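Local atomic coordinates of TqaL (Neurospora crassa, PDB entry 7EEH), a protein that belongs to the 2OG-Fe dioxygenase family of the cupin clan and holds an iron ion between two histidines and an aspartate. Residues A132-K137 with L301-P306. The protein carries 1 engineered substitution. Sequence-based numbering, arbitrary orientation.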
loop_
_atom_site.group_PDB
_atom_site.type_symbol
_atom_site.label_atom_id
_atom_site.label_comp_id
_atom_site.label_asym_id
_atom_site.label_seq_id
_atom_site.Cartn_x
_atom_site.Cartn_y
_atom_site.Cartn_z
ATOM N N ALA B 132 3.428 4.052 -21.384
ATOM C CA ALA B 132 2.728 3.583 -20.192
ATOM C C ALA B 132 1.221 3.694 -20.364
ATOM O O ALA B 132 0.473 2.830 -19.895
ATOM C CB ALA B 132 3.187 4.369 -18.967
ATOM N N LEU B 133 0.756 4.730 -21.073
ATOM C CA LEU B 133 -0.676 4.853 -21.335
ATOM C C LEU B 133 -1.192 3.686 -22.164
ATOM O O LEU B 133 -2.278 3.168 -21.896
ATOM C CB LEU B 133 -0.996 6.178 -22.029
ATOM C CG LEU B 133 -1.191 7.388 -21.111
ATOM C CD1 LEU B 133 -1.255 8.683 -21.918
ATOM C CD2 LEU B 133 -2.443 7.225 -20.224
ATOM N N LEU B 134 -0.436 3.261 -23.179
ATOM C CA LEU B 134 -0.843 2.102 -23.970
ATOM C C LEU B 134 -0.883 0.842 -23.117
ATOM O O LEU B 134 -1.826 0.051 -23.206
ATOM C CB LEU B 134 0.109 1.902 -25.150
ATOM C CG LEU B 134 -0.053 2.794 -26.386
ATOM C CD1 LEU B 134 1.115 2.559 -27.319
ATOM C CD2 LEU B 134 -1.374 2.515 -27.104
ATOM N N VAL B 135 0.160 0.619 -22.313
ATOM C CA VAL B 135 0.188 -0.558 -21.452
ATOM C C VAL B 135 -1.003 -0.530 -20.501
ATOM O O VAL B 135 -1.705 -1.535 -20.328
ATOM C CB VAL B 135 1.534 -0.637 -20.705
ATOM C CG1 VAL B 135 1.558 -1.800 -19.772
ATOM C CG2 VAL B 135 2.681 -0.784 -21.709
ATOM N N PHE B 136 -1.249 0.626 -19.881
ATOM C CA PHE B 136 -2.391 0.793 -18.983
ATOM C C PHE B 136 -3.680 0.319 -19.636
ATOM O O PHE B 136 -4.429 -0.479 -19.058
ATOM C CB PHE B 136 -2.503 2.267 -18.579
ATOM C CG PHE B 136 -3.775 2.637 -17.818
ATOM C CD1 PHE B 136 -3.832 2.524 -16.431
ATOM C CD2 PHE B 136 -4.861 3.190 -18.478
ATOM C CE1 PHE B 136 -4.966 2.929 -15.724
ATOM C CE2 PHE B 136 -5.992 3.596 -17.789
ATOM C CZ PHE B 136 -6.045 3.463 -16.401
ATOM N N LYS B 137 -3.960 0.804 -20.843
ATOM C CA LYS B 137 -5.214 0.453 -21.509
ATOM C C LYS B 137 -5.280 -1.039 -21.820
ATOM O O LYS B 137 -6.316 -1.680 -21.599
ATOM C CB LYS B 137 -5.384 1.271 -22.792
ATOM C CG LYS B 137 -6.692 0.950 -23.517
ATOM C CD LYS B 137 -6.997 1.862 -24.711
ATOM C CE LYS B 137 -8.457 1.629 -25.163
ATOM N NZ LYS B 137 -8.844 2.357 -26.400
ATOM N N LEU B 301 9.055 3.925 -38.755
ATOM C CA LEU B 301 8.817 4.402 -37.391
ATOM C C LEU B 301 8.517 3.223 -36.465
ATOM O O LEU B 301 7.482 3.193 -35.787
ATOM C CB LEU B 301 7.678 5.414 -37.366
ATOM C CG LEU B 301 7.925 6.745 -38.077
ATOM C CD1 LEU B 301 6.609 7.477 -38.358
ATOM C CD2 LEU B 301 8.856 7.607 -37.256
ATOM N N PRO B 302 9.412 2.240 -36.398
ATOM C CA PRO B 302 9.109 1.035 -35.632
ATOM C C PRO B 302 9.010 1.347 -34.150
ATOM O O PRO B 302 9.596 2.311 -33.656
ATOM C CB PRO B 302 10.297 0.120 -35.934
ATOM C CG PRO B 302 11.425 1.091 -36.112
ATOM C CD PRO B 302 10.820 2.256 -36.845
HETATM N N MSE B 303 8.241 0.521 -33.450
HETATM C CA MSE B 303 8.045 0.669 -32.016
HETATM C C MSE B 303 7.400 -0.595 -31.470
HETATM O O MSE B 303 6.435 -1.107 -32.035
HETATM C CB MSE B 303 7.197 1.910 -31.722
HETATM C CG MSE B 303 7.119 2.278 -30.262
HETATM SE SE MSE B 303 5.536 1.520 -29.393
HETATM C CE MSE B 303 4.847 3.091 -28.804
ATOM N N GLU B 304 7.959 -1.134 -30.388
ATOM C CA GLU B 304 7.355 -2.293 -29.749
ATOM C C GLU B 304 7.791 -2.329 -28.295
ATOM O O GLU B 304 8.986 -2.230 -28.010
ATOM C CB GLU B 304 7.744 -3.593 -30.459
ATOM C CG GLU B 304 7.150 -4.834 -29.811
ATOM C CD GLU B 304 6.867 -5.949 -30.799
ATOM O OE1 GLU B 304 6.947 -5.719 -32.024
ATOM O OE2 GLU B 304 6.540 -7.060 -30.343
ATOM N N VAL B 305 6.829 -2.435 -27.384
ATOM C CA VAL B 305 7.131 -2.515 -25.957
ATOM C C VAL B 305 6.323 -3.662 -25.370
ATOM O O VAL B 305 5.210 -3.937 -25.836
ATOM C CB VAL B 305 6.831 -1.198 -25.214
ATOM C CG1 VAL B 305 7.647 -0.048 -25.791
ATOM C CG2 VAL B 305 5.355 -0.870 -25.235
ATOM N N PRO B 306 6.839 -4.356 -24.361
ATOM C CA PRO B 306 6.059 -5.424 -23.728
ATOM C C PRO B 306 4.878 -4.866 -22.952
ATOM O O PRO B 306 4.934 -3.764 -22.410
ATOM C CB PRO B 306 7.070 -6.095 -22.790
ATOM C CG PRO B 306 8.136 -5.066 -22.569
ATOM C CD PRO B 306 8.214 -4.280 -23.837
#
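Val135 and Leu134, consecutive residues of helix 128-141, meet Met303, Val305 and Pro306 through methyl groups, a compact example of how a helix can rest on a sheet margin by van der Waals contact, with no hydrogen bond across. Val135 turns a single branch to its partners. Its CG2 lies 3.8 Å from the backbone O of Pro306 and 4.4 Å from CG2 of Val305; a chi1 of 177° sets CG1 anti to the backbone N and leaves CG2 anti to the carbonyl carbon, the branch that meets 305-306. The proline joins through its carbonyl, since its CB points away from the helix. One residue earlier in the helix, Leu134 and Met303, a selenomethionine, reach toward each other tip to tip: CD1 of the leucine stands 4.1 Å from the terminal CE of Met303. The selenomethionine side chain leaves the backbone with CG anti to N, then bends at both chi2 (-94°) and chi3, and the fold in the chain brings its methyl end round to the leucine. With only 131 Å² buried in all, the two small clusters are modest, but neighbours enlarge them: Val90 of strand 89-92 touches both Leu134 and Val305, and Phe130 and Gln131 of the helix touch Met303. Backbone hydrogen bonds pair Met303 with Arg92 and Val305 with Val90, and Glu304 makes a salt bridge to Arg91 and a hydrogen bond to Ser89. The contact thus joins a helix to the edge of the large antiparallel sheet, helix-on-sheet packing within the cupin-type beta fold of 2OG-Fe dioxygenases.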